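Blo t 1 allergen (Blomia tropicalis, PDB 5JT8) is a mite allergen of the papain family that probably acts as a cysteine protease once its inhibitory propeptide is removed. Local coordinates at residues L113-W119 with M241-Q245; H247-Y253 with I324-Y330; R270-D276 with E316-L322. The contacts are given in a common frame with arbitrary orientation. Residues are numbered along the deposited sequence.

Interaction 1 (L113-W119 with M241-Q245)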
loop_
_atom_site.group_PDB
_atom_site.type_symbol
_atom_site.label_atom_id
_atom_site.label_comp_id
_atom_site.label_asym_id
_atom_site.label_seq_id
_atom_site.Cartn_x
_atom_site.Cartn_y
_atom_site.Cartn_z
ATOM N N LEU A 113 -7.217 -23.369 -8.783
ATOM C CA LEU A 113 -7.551 -22.204 -7.983
ATOM C C LEU A 113 -8.988 -21.772 -8.257
ATOM O O LEU A 113 -9.443 -21.828 -9.396
ATOM C CB LEU A 113 -6.580 -21.056 -8.275
ATOM C CG LEU A 113 -5.113 -21.339 -7.938
ATOM C CD1 LEU A 113 -4.162 -20.298 -8.525
ATOM C CD2 LEU A 113 -4.939 -21.431 -6.434
ATOM N N PRO A 114 -9.703 -21.339 -7.209
ATOM C CA PRO A 114 -11.058 -20.846 -7.437
ATOM C C PRO A 114 -11.003 -19.586 -8.285
ATOM O O PRO A 114 -10.010 -18.848 -8.223
ATOM C CB PRO A 114 -11.582 -20.563 -6.026
ATOM C CG PRO A 114 -10.375 -20.482 -5.161
ATOM C CD PRO A 114 -9.312 -21.313 -5.787
ATOM N N GLN A 115 -12.035 -19.368 -9.089
ATOM C CA GLN A 115 -12.090 -18.207 -9.968
ATOM C C GLN A 115 -12.112 -16.918 -9.148
ATOM O O GLN A 115 -11.499 -15.928 -9.535
ATOM C CB GLN A 115 -13.321 -18.271 -10.893
ATOM C CG GLN A 115 -13.398 -17.092 -11.879
ATOM C CD GLN A 115 -14.458 -17.260 -12.972
ATOM O OE1 GLN A 115 -15.652 -17.374 -12.686
ATOM N NE2 GLN A 115 -14.021 -17.253 -14.231
ATOM N N ASN A 116 -12.821 -16.931 -8.021
ATOM C CA ASN A 116 -12.893 -15.753 -7.148
ATOM C C ASN A 116 -12.464 -16.082 -5.738
ATOM O O ASN A 116 -12.791 -17.140 -5.207
ATOM C CB ASN A 116 -14.315 -15.169 -7.102
ATOM C CG ASN A 116 -14.844 -14.809 -8.470
ATOM O OD1 ASN A 116 -14.445 -13.806 -9.064
ATOM N ND2 ASN A 116 -15.757 -15.623 -8.977
ATOM N N PHE A 117 -11.750 -15.160 -5.120
ATOM C CA PHE A 117 -11.326 -15.315 -3.741
ATOM C C PHE A 117 -11.176 -13.906 -3.163
ATOM O O PHE A 117 -10.504 -13.067 -3.741
ATOM C CB PHE A 117 -10.015 -16.107 -3.658
ATOM C CG PHE A 117 -9.637 -16.526 -2.261
ATOM C CD1 PHE A 117 -8.989 -15.647 -1.405
ATOM C CD2 PHE A 117 -9.925 -17.806 -1.806
ATOM C CE1 PHE A 117 -8.638 -16.035 -0.116
ATOM C CE2 PHE A 117 -9.580 -18.199 -0.520
ATOM C CZ PHE A 117 -8.934 -17.313 0.325
ATOM N N ASP A 118 -11.820 -13.649 -2.035
ATOM C CA ASP A 118 -11.838 -12.313 -1.452
ATOM C C ASP A 118 -11.769 -12.433 0.075
ATOM O O ASP A 118 -12.756 -12.789 0.708
ATOM C CB ASP A 118 -13.112 -11.566 -1.899
ATOM C CG ASP A 118 -13.094 -10.080 -1.555
ATOM O OD1 ASP A 118 -12.235 -9.651 -0.764
ATOM O OD2 ASP A 118 -13.945 -9.340 -2.080
ATOM N N TRP A 119 -10.611 -12.150 0.670
ATOM C CA TRP A 119 -10.503 -12.217 2.128
ATOM C C TRP A 119 -11.499 -11.285 2.837
ATOM O O TRP A 119 -11.883 -11.550 3.978
ATOM C CB TRP A 119 -9.078 -11.902 2.590
ATOM C CG TRP A 119 -8.174 -13.074 2.530
ATOM C CD1 TRP A 119 -7.075 -13.228 1.717
ATOM C CD2 TRP A 119 -8.268 -14.278 3.305
ATOM N NE1 TRP A 119 -6.490 -14.449 1.944
ATOM C CE2 TRP A 119 -7.200 -15.115 2.910
ATOM C CE3 TRP A 119 -9.167 -14.740 4.280
ATOM C CZ2 TRP A 119 -6.988 -16.377 3.466
ATOM C CZ3 TRP A 119 -8.967 -15.999 4.828
ATOM C CH2 TRP A 119 -7.885 -16.810 4.413
ATOM N N MET A 241 -1.674 -15.899 -6.207
ATOM C CA MET A 241 -3.032 -16.300 -5.805
ATOM C C MET A 241 -3.005 -17.451 -4.813
ATOM O O MET A 241 -3.724 -17.453 -3.809
ATOM C CB MET A 241 -3.892 -16.717 -7.021
ATOM C CG MET A 241 -4.163 -15.599 -8.032
ATOM S SD MET A 241 -4.557 -16.209 -9.708
ATOM C CE MET A 241 -6.150 -16.918 -9.424
ATOM N N TYR A 242 -2.199 -18.457 -5.108
ATOM C CA TYR A 242 -2.048 -19.541 -4.155
ATOM C C TYR A 242 -1.481 -19.086 -2.791
ATOM O O TYR A 242 -1.935 -19.542 -1.729
ATOM C CB TYR A 242 -1.157 -20.624 -4.733
ATOM C CG TYR A 242 -1.285 -21.854 -3.908
ATOM C CD1 TYR A 242 -2.443 -22.623 -3.963
ATOM C CD2 TYR A 242 -0.291 -22.210 -3.008
ATOM C CE1 TYR A 242 -2.589 -23.740 -3.168
ATOM C CE2 TYR A 242 -0.416 -23.324 -2.219
ATOM C CZ TYR A 242 -1.561 -24.091 -2.306
ATOM O OH TYR A 242 -1.683 -25.207 -1.517
ATOM N N THR A 243 -0.468 -18.221 -2.829
ATOM C CA THR A 243 0.104 -17.659 -1.596
ATOM C C THR A 243 -0.967 -16.934 -0.788
ATOM O O THR A 243 -1.072 -17.108 0.424
ATOM C CB THR A 243 1.269 -16.708 -1.920
ATOM O OG1 THR A 243 2.312 -17.459 -2.558
ATOM C CG2 THR A 243 1.803 -15.997 -0.641
ATOM N N ILE A 244 -1.796 -16.157 -1.482
ATOM C CA ILE A 244 -2.883 -15.429 -0.840
ATOM C C ILE A 244 -3.873 -16.393 -0.218
ATOM O O ILE A 244 -4.331 -16.186 0.907
ATOM C CB ILE A 244 -3.596 -14.514 -1.839
ATOM C CG1 ILE A 244 -2.691 -13.321 -2.173
ATOM C CG2 ILE A 244 -4.953 -14.050 -1.287
ATOM C CD1 ILE A 244 -3.158 -12.527 -3.401
ATOM N N GLN A 245 -4.194 -17.454 -0.951
ATOM C CA GLN A 245 -5.105 -18.467 -0.446
ATOM C C GLN A 245 -4.553 -19.189 0.799
ATOM O O GLN A 245 -5.293 -19.402 1.764
ATOM C CB GLN A 245 -5.427 -19.498 -1.531
ATOM C CG GLN A 245 -6.493 -20.504 -1.089
ATOM C CD GLN A 245 -6.869 -21.535 -2.162
ATOM O OE1 GLN A 245 -8.043 -21.842 -2.348
ATOM N NE2 GLN A 245 -5.875 -22.087 -2.832
#
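W119 sets the edge of its indole against I244, in the last turn of helix 237-247. W119 NE1 donates to the backbone I244 O at 3.0 Å, with an N-H...O angle of 156°. The same ring packs on the I244 side chain, with W119 CD1 3.8 Å from I244 CG2. F117 covers the next residue: Q245 CA lies over one face of its ring, and F117 CE2 is 3.9 Å from Q245 CG. The Q245 side chain runs on to P114, where Q245 OE1 is 3.7 Å from P114 CD. L113 closes the other end. Its CD2 meets the ring edge of Y242 (L113 CD2 to Y242 CD1, 3.7 Å), and L113 CD1 is 3.9 Å from M241 CB. Behind the contact, F117 and W119 make backbone hydrogen bonds to W288 and V286 of strand 281-291. The contact joins strand 117-118 of the main sheet, which pairs with strand 281-291, to helix 237-247, consistent with the papain-like fold.

Interaction 2 (H247-Y253 with I324-Y330). Unlike the reference sequence in segment 324-330: Y327 (reference Phe).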
loop_
_atom_site.group_PDB
_atom_site.type_symbol
_atom_site.label_atom_id
_atom_site.label_comp_id
_atom_site.label_asym_id
_atom_site.label_seq_id
_atom_site.Cartn_x
_atom_site.Cartn_y
_atom_site.Cartn_z
ATOM N N HIS A 247 -1.613 -18.339 2.717
ATOM C CA HIS A 247 -0.949 -17.577 3.781
ATOM C C HIS A 247 -1.644 -16.262 4.150
ATOM O O HIS A 247 -1.175 -15.556 5.035
ATOM C CB HIS A 247 0.511 -17.319 3.393
ATOM C CG HIS A 247 1.280 -18.576 3.138
ATOM N ND1 HIS A 247 1.709 -19.398 4.154
ATOM C CD2 HIS A 247 1.660 -19.176 1.982
ATOM C CE1 HIS A 247 2.338 -20.441 3.639
ATOM N NE2 HIS A 247 2.324 -20.329 2.322
ATOM N N GLY A 248 -2.770 -15.949 3.501
ATOM C CA GLY A 248 -3.479 -14.711 3.801
ATOM C C GLY A 248 -3.103 -13.539 2.900
ATOM O O GLY A 248 -2.357 -13.708 1.926
ATOM N N PRO A 249 -3.647 -12.345 3.197
ATOM C CA PRO A 249 -3.314 -11.139 2.434
ATOM C C PRO A 249 -1.809 -10.908 2.389
ATOM O O PRO A 249 -1.102 -11.236 3.358
ATOM C CB PRO A 249 -4.027 -10.031 3.207
ATOM C CG PRO A 249 -5.264 -10.733 3.740
ATOM C CD PRO A 249 -4.763 -12.114 4.131
ATOM N N VAL A 250 -1.329 -10.393 1.260
ATOM C CA VAL A 250 0.098 -10.218 1.044
ATOM C C VAL A 250 0.441 -8.760 0.735
ATOM O O VAL A 250 -0.375 -8.032 0.172
ATOM C CB VAL A 250 0.594 -11.123 -0.107
ATOM C CG1 VAL A 250 0.338 -12.605 0.240
ATOM C CG2 VAL A 250 -0.080 -10.753 -1.421
ATOM N N VAL A 251 1.634 -8.339 1.144
ATOM C CA VAL A 251 2.182 -7.037 0.760
ATOM C C VAL A 251 2.705 -7.134 -0.656
ATOM O O VAL A 251 3.349 -8.124 -1.014
ATOM C CB VAL A 251 3.344 -6.586 1.676
ATOM C CG1 VAL A 251 3.931 -5.253 1.194
ATOM C CG2 VAL A 251 2.887 -6.480 3.109
ATOM N N ILE A 252 2.409 -6.124 -1.465
ATOM C CA ILE A 252 3.047 -5.965 -2.762
ATOM C C ILE A 252 3.614 -4.552 -2.890
ATOM O O ILE A 252 3.183 -3.628 -2.216
ATOM C CB ILE A 252 2.072 -6.212 -3.948
ATOM C CG1 ILE A 252 0.931 -5.195 -3.915
ATOM C CG2 ILE A 252 1.493 -7.621 -3.912
ATOM C CD1 ILE A 252 0.184 -5.067 -5.240
ATOM N N TYR A 253 4.606 -4.404 -3.751
ATOM C CA TYR A 253 5.155 -3.098 -4.077
ATOM C C TYR A 253 4.854 -2.778 -5.515
ATOM O O TYR A 253 5.114 -3.591 -6.400
ATOM C CB TYR A 253 6.652 -3.057 -3.846
ATOM C CG TYR A 253 7.018 -2.636 -2.457
ATOM C CD1 TYR A 253 6.883 -3.511 -1.397
ATOM C CD2 TYR A 253 7.489 -1.353 -2.202
ATOM C CE1 TYR A 253 7.218 -3.133 -0.128
ATOM C CE2 TYR A 253 7.828 -0.964 -0.922
ATOM C CZ TYR A 253 7.690 -1.863 0.115
ATOM O OH TYR A 253 8.019 -1.500 1.400
ATOM N N ILE A 324 2.933 -5.124 -9.839
ATOM C CA ILE A 324 2.237 -5.837 -8.768
ATOM C C ILE A 324 2.915 -7.157 -8.369
ATOM O O ILE A 324 2.991 -7.487 -7.180
ATOM C CB ILE A 324 0.776 -6.121 -9.190
ATOM C CG1 ILE A 324 -0.073 -4.865 -8.999
ATOM C CG2 ILE A 324 0.174 -7.314 -8.426
ATOM C CD1 ILE A 324 -1.399 -4.933 -9.753
ATOM N N ASN A 325 3.417 -7.896 -9.356
ATOM C CA ASN A 325 4.088 -9.172 -9.095
ATOM C C ASN A 325 5.571 -9.084 -8.708
ATOM O O ASN A 325 6.224 -10.113 -8.544
ATOM C CB ASN A 325 3.995 -10.082 -10.331
ATOM C CG ASN A 325 2.570 -10.393 -10.737
ATOM O OD1 ASN A 325 1.807 -9.500 -11.107
ATOM N ND2 ASN A 325 2.209 -11.679 -10.689
ATOM N N ASN A 326 6.125 -7.884 -8.605
ATOM C CA ASN A 326 7.571 -7.765 -8.432
ATOM C C ASN A 326 8.029 -8.213 -7.047
ATOM O O ASN A 326 8.974 -8.986 -6.924
ATOM C CB ASN A 326 8.035 -6.323 -8.694
ATOM C CG ASN A 326 7.958 -5.935 -10.170
ATOM O OD1 ASN A 326 7.718 -6.781 -11.032
ATOM N ND2 ASN A 326 8.195 -4.657 -10.465
ATOM N N TYR A 327 7.341 -7.740 -6.014
ATOM C CA TYR A 327 7.797 -7.903 -4.637
ATOM C C TYR A 327 6.664 -8.279 -3.708
ATOM O O TYR A 327 6.153 -7.449 -2.946
ATOM C CB TYR A 327 8.448 -6.616 -4.117
ATOM C CG TYR A 327 9.569 -6.098 -4.969
ATOM C CD1 TYR A 327 10.813 -6.723 -4.973
ATOM C CD2 TYR A 327 9.394 -4.973 -5.766
ATOM C CE1 TYR A 327 11.852 -6.235 -5.745
ATOM C CE2 TYR A 327 10.422 -4.487 -6.547
ATOM C CZ TYR A 327 11.647 -5.123 -6.535
ATOM O OH TYR A 327 12.665 -4.634 -7.305
ATOM N N VAL A 328 6.284 -9.541 -3.758
ATOM C CA VAL A 328 5.170 -10.019 -2.986
ATOM C C VAL A 328 5.683 -10.732 -1.737
ATOM O O VAL A 328 6.552 -11.613 -1.829
ATOM C CB VAL A 328 4.304 -10.950 -3.823
ATOM C CG1 VAL A 328 3.094 -11.419 -3.029
ATOM C CG2 VAL A 328 3.871 -10.223 -5.110
ATOM N N THR A 329 5.147 -10.348 -0.582
ATOM C CA THR A 329 5.618 -10.878 0.694
ATOM C C THR A 329 4.465 -11.308 1.561
ATOM O O THR A 329 3.533 -10.535 1.759
ATOM C CB THR A 329 6.423 -9.835 1.482
ATOM O OG1 THR A 329 7.558 -9.428 0.718
ATOM C CG2 THR A 329 6.880 -10.409 2.842
ATOM N N TYR A 330 4.523 -12.528 2.094
ATOM C CA TYR A 330 3.518 -12.953 3.068
ATOM C C TYR A 330 4.141 -13.103 4.463
ATOM O O TYR A 330 5.367 -13.133 4.614
ATOM C CB TYR A 330 2.847 -14.266 2.626
ATOM C CG TYR A 330 3.749 -15.515 2.607
ATOM C CD1 TYR A 330 4.452 -15.870 1.468
ATOM C CD2 TYR A 330 3.851 -16.349 3.717
ATOM C CE1 TYR A 330 5.246 -17.017 1.432
ATOM C CE2 TYR A 330 4.631 -17.507 3.688
ATOM C CZ TYR A 330 5.327 -17.829 2.534
ATOM O OH TYR A 330 6.104 -18.962 2.477
HETATM O O HOH W 1 4.512 -20.787 0.127
HETATM O O HOH W 2 5.066 -6.191 -6.018
#
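Two backbone hydrogen bonds join the segments. V251 N donates to T329 O at 3.0 Å, and T329 N donates to V251 O at 2.9 Å. V251 and T329 thus form an antiparallel hydrogen-bonded pair, a single bridge. Two CA-H...O contacts continue the pairing toward Y253 and Y327: V328 CA to V251 O, 3.3 Å, and I252 CA to Y327 O, 3.4 Å. Beyond the bridge a water takes over. It accepts from Y327 N at 2.8 Å and lies 2.6 Å from Y253 O and 2.7 Å from I324 O. At the other end the H247 and Y330 rings stack face to face, with centroids 4.0 Å apart and planes at 18°. Apolar packing fills the rest. V250 CG2 is 3.6 Å from V328 CG1, I252 CG2 is 3.7 Å from V328 CG2, and I252 CD1 is 3.8 Å from I324 CG1. V251 and T329 both touch F191 of helix 187-196. Strand 250-254 also pairs with strand 281-291, and strand 329-332 pairs with strand 227-230. The bridge therefore links the main sheet to a small two-stranded sheet, within a fold consistent with that of papain-like proteases.

Interaction 3 (R270-D276 with E316-L322). With NO3 (nitrate ion), chain J; NO3 (nitrate ion), chain H.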
loop_
_atom_site.group_PDB
_atom_site.type_symbol
_atom_site.label_atom_id
_atom_site.label_comp_id
_atom_site.label_asym_id
_atom_site.label_seq_id
_atom_site.Cartn_x
_atom_site.Cartn_y
_atom_site.Cartn_z
ATOM N N ARG A 270 -7.392 -1.452 -16.521
ATOM C CA ARG A 270 -6.812 -2.315 -17.544
ATOM C C ARG A 270 -5.747 -1.580 -18.351
ATOM O O ARG A 270 -5.770 -0.352 -18.445
ATOM C CB ARG A 270 -7.886 -2.828 -18.514
ATOM C CG ARG A 270 -8.926 -3.755 -17.925
ATOM C CD ARG A 270 -9.719 -4.430 -19.048
ATOM N NE ARG A 270 -10.273 -3.450 -19.973
ATOM C CZ ARG A 270 -10.927 -3.758 -21.090
ATOM N NH1 ARG A 270 -11.112 -5.030 -21.429
ATOM N NH2 ARG A 270 -11.397 -2.793 -21.868
ATOM N N GLY A 271 -4.830 -2.341 -18.948
ATOM C CA GLY A 271 -3.846 -1.796 -19.869
ATOM C C GLY A 271 -2.891 -0.750 -19.312
ATOM O O GLY A 271 -2.398 0.086 -20.050
ATOM N N VAL A 272 -2.615 -0.785 -18.014
ATOM C CA VAL A 272 -1.685 0.185 -17.442
ATOM C C VAL A 272 -0.342 -0.451 -17.059
ATOM O O VAL A 272 -0.298 -1.440 -16.307
ATOM C CB VAL A 272 -2.295 0.883 -16.196
ATOM C CG1 VAL A 272 -1.240 1.688 -15.466
ATOM C CG2 VAL A 272 -3.461 1.767 -16.597
ATOM N N ALA A 273 0.735 0.112 -17.613
ATOM C CA ALA A 273 2.105 -0.127 -17.154
ATOM C C ALA A 273 2.443 -1.601 -17.031
ATOM O O ALA A 273 2.800 -2.072 -15.955
ATOM C CB ALA A 273 2.336 0.571 -15.806
ATOM N N TYR A 274 2.309 -2.321 -18.133
ATOM C CA TYR A 274 2.626 -3.736 -18.176
ATOM C C TYR A 274 4.086 -3.981 -17.809
ATOM O O TYR A 274 4.975 -3.288 -18.297
ATOM C CB TYR A 274 2.327 -4.300 -19.565
ATOM C CG TYR A 274 0.857 -4.574 -19.827
ATOM C CD1 TYR A 274 -0.122 -4.167 -18.925
ATOM C CD2 TYR A 274 0.451 -5.268 -20.963
ATOM C CE1 TYR A 274 -1.459 -4.427 -19.157
ATOM C CE2 TYR A 274 -0.888 -5.529 -21.204
ATOM C CZ TYR A 274 -1.833 -5.107 -20.299
ATOM O OH TYR A 274 -3.158 -5.375 -20.532
ATOM N N ASN A 275 4.324 -4.954 -16.930
ATOM C CA ASN A 275 5.684 -5.323 -16.519
ATOM C C ASN A 275 6.484 -4.152 -15.956
ATOM O O ASN A 275 7.691 -4.062 -16.174
ATOM C CB ASN A 275 6.455 -5.935 -17.697
ATOM C CG ASN A 275 5.658 -7.004 -18.426
ATOM O OD1 ASN A 275 5.244 -8.011 -17.836
ATOM N ND2 ASN A 275 5.425 -6.784 -19.717
ATOM N N ASP A 276 5.816 -3.252 -15.243
ATOM C CA ASP A 276 6.491 -2.088 -14.674
ATOM C C ASP A 276 7.643 -2.451 -13.726
ATOM O O ASP A 276 7.477 -3.257 -12.799
ATOM C CB ASP A 276 5.489 -1.226 -13.928
ATOM C CG ASP A 276 5.894 0.223 -13.897
ATOM O OD1 ASP A 276 7.116 0.507 -13.946
ATOM O OD2 ASP A 276 4.987 1.071 -13.854
ATOM N N GLU A 316 -6.317 -5.165 -13.327
ATOM C CA GLU A 316 -6.275 -6.347 -14.171
ATOM C C GLU A 316 -5.055 -7.243 -13.884
ATOM O O GLU A 316 -3.943 -6.751 -13.700
ATOM C CB GLU A 316 -6.286 -5.910 -15.636
ATOM C CG GLU A 316 -6.132 -7.000 -16.649
ATOM C CD GLU A 316 -6.121 -6.449 -18.081
ATOM O OE1 GLU A 316 -5.214 -5.640 -18.429
ATOM O OE2 GLU A 316 -7.035 -6.823 -18.846
ATOM N N ARG A 317 -5.286 -8.551 -13.834
ATOM C CA ARG A 317 -4.211 -9.535 -13.696
ATOM C C ARG A 317 -3.574 -9.856 -15.049
ATOM O O ARG A 317 -3.992 -9.333 -16.085
ATOM C CB ARG A 317 -4.739 -10.834 -13.084
ATOM C CG ARG A 317 -5.491 -10.677 -11.784
ATOM C CD ARG A 317 -5.454 -11.980 -10.952
ATOM N NE ARG A 317 -5.901 -13.168 -11.687
ATOM C CZ ARG A 317 -7.172 -13.547 -11.774
ATOM N NH1 ARG A 317 -8.117 -12.828 -11.190
ATOM N NH2 ARG A 317 -7.500 -14.636 -12.457
ATOM N N GLY A 318 -2.553 -10.709 -15.027
ATOM C CA GLY A 318 -2.040 -11.305 -16.254
ATOM C C GLY A 318 -0.916 -10.560 -16.952
ATOM O O GLY A 318 -0.424 -11.010 -17.989
ATOM N N HIS A 319 -0.486 -9.433 -16.394
ATOM C CA HIS A 319 0.478 -8.594 -17.102
ATOM C C HIS A 319 1.495 -7.891 -16.220
ATOM O O HIS A 319 2.159 -6.957 -16.693
ATOM C CB HIS A 319 -0.249 -7.525 -17.918
ATOM C CG HIS A 319 -1.213 -8.082 -18.910
ATOM N ND1 HIS A 319 -0.812 -8.599 -20.121
ATOM C CD2 HIS A 319 -2.556 -8.240 -18.857
ATOM C CE1 HIS A 319 -1.870 -9.038 -20.781
ATOM N NE2 HIS A 319 -2.942 -8.822 -20.040
ATOM N N ASN A 320 1.624 -8.335 -14.974
ATOM C CA ASN A 320 2.461 -7.641 -14.000
ATOM C C ASN A 320 2.207 -6.155 -14.084
ATOM O O ASN A 320 3.137 -5.355 -14.139
ATOM C CB ASN A 320 3.961 -7.928 -14.223
ATOM C CG ASN A 320 4.832 -7.336 -13.111
ATOM O OD1 ASN A 320 4.333 -7.029 -12.016
ATOM N ND2 ASN A 320 6.123 -7.146 -13.394
ATOM N N SER A 321 0.933 -5.800 -14.171
ATOM C CA SER A 321 0.541 -4.413 -14.309
ATOM C C SER A 321 1.086 -3.602 -13.131
ATOM O O SER A 321 0.943 -4.004 -11.973
ATOM C CB SER A 321 -0.985 -4.302 -14.394
ATOM O OG SER A 321 -1.376 -2.951 -14.443
ATOM N N LEU A 322 1.740 -2.488 -13.444
ATOM C CA LEU A 322 2.294 -1.605 -12.421
ATOM C C LEU A 322 3.258 -2.299 -11.450
ATOM O O LEU A 322 3.418 -1.845 -10.333
ATOM C CB LEU A 322 1.158 -0.959 -11.616
ATOM C CG LEU A 322 0.194 -0.045 -12.365
ATOM C CD1 LEU A 322 -1.102 0.047 -11.605
ATOM C CD2 LEU A 322 0.794 1.353 -12.547
HETATM N N NO3 J . 2.180 -8.414 -21.553
HETATM O O1 NO3 J . 1.325 -8.356 -22.487
HETATM O O2 NO3 J . 3.343 -7.954 -21.741
HETATM O O3 NO3 J . 1.873 -8.925 -20.435
HETATM N N NO3 H . 0.715 3.494 -18.406
HETATM O O1 NO3 H . 0.294 2.710 -19.312
HETATM O O2 NO3 H . 1.750 3.181 -17.745
HETATM O O3 NO3 H . 0.114 4.585 -18.160
HETATM O O HOH W 3 -3.673 -2.627 -15.963
HETATM O O HOH W 4 7.158 -8.367 -15.827
#
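E316 opens the contact with its carboxylate. E316 OE1 accepts from Y274 OH at 3.0 Å, and weakly from G271 N at 3.4 Å. The chain then turns away through R317 and G318. H319 brings it back, and its ring forms an offset stack on Y274, with centroids 4.0 Å apart and planes at 5°. H319 CB also makes a CH-pi contact, 3.4 Å from the Y274 ring centroid. H319 O accepts from N275 N at 3.0 Å. The nitrate of chain J, probably from the crystallisation liquor, links H319 ND1 (2.7 Å to O3) and N275 ND2 (3.1 Å to O2). A water bridges N320 ND2 (2.9 Å) and N275 OD1 (2.8 Å); N320 also hydrogen-bonds N325 N through OD1 and N326 OD1 through ND2. S321 OG donates to V272 O at 2.6 Å. L322 N donates to A273 O at 2.8 Å, where the type II turn A273-D276 begins. L322 CD2 packs on V272 CG1 at 3.6 Å. The first segment follows strand 268-269 and the second leaves the end of strand 312-316; these strands pair in parallel. Helix 259-262 borders them, with Y260 against V272 and F261 against L322, while R317 reaches across to helix 237-247.

In the fold
Segment 113-119 comes first and is followed by 121 residues before segment 241-245, in helix 237-247. Interaction 1 closes that long loop before interaction 2 opens. Interaction 2 starts where the same helix ends and strand 250-254 begins, then closes near the C terminus. Interaction 3 is nested inside its loop, and none of the three cross. Interactions 1 and 2 touch directly: W119 packs on G248 and P249, I244 on V250 and T243 on Y330. Interactions 2 and 3 meet through N326, with probable hydrogen bonds to N320 and to D276 O. M241 packs on R317, joining interactions 1 and 3. Together they tie the main sheet to helix 237-247, the two loops 270-276 and 316-322 and the C-terminal strand.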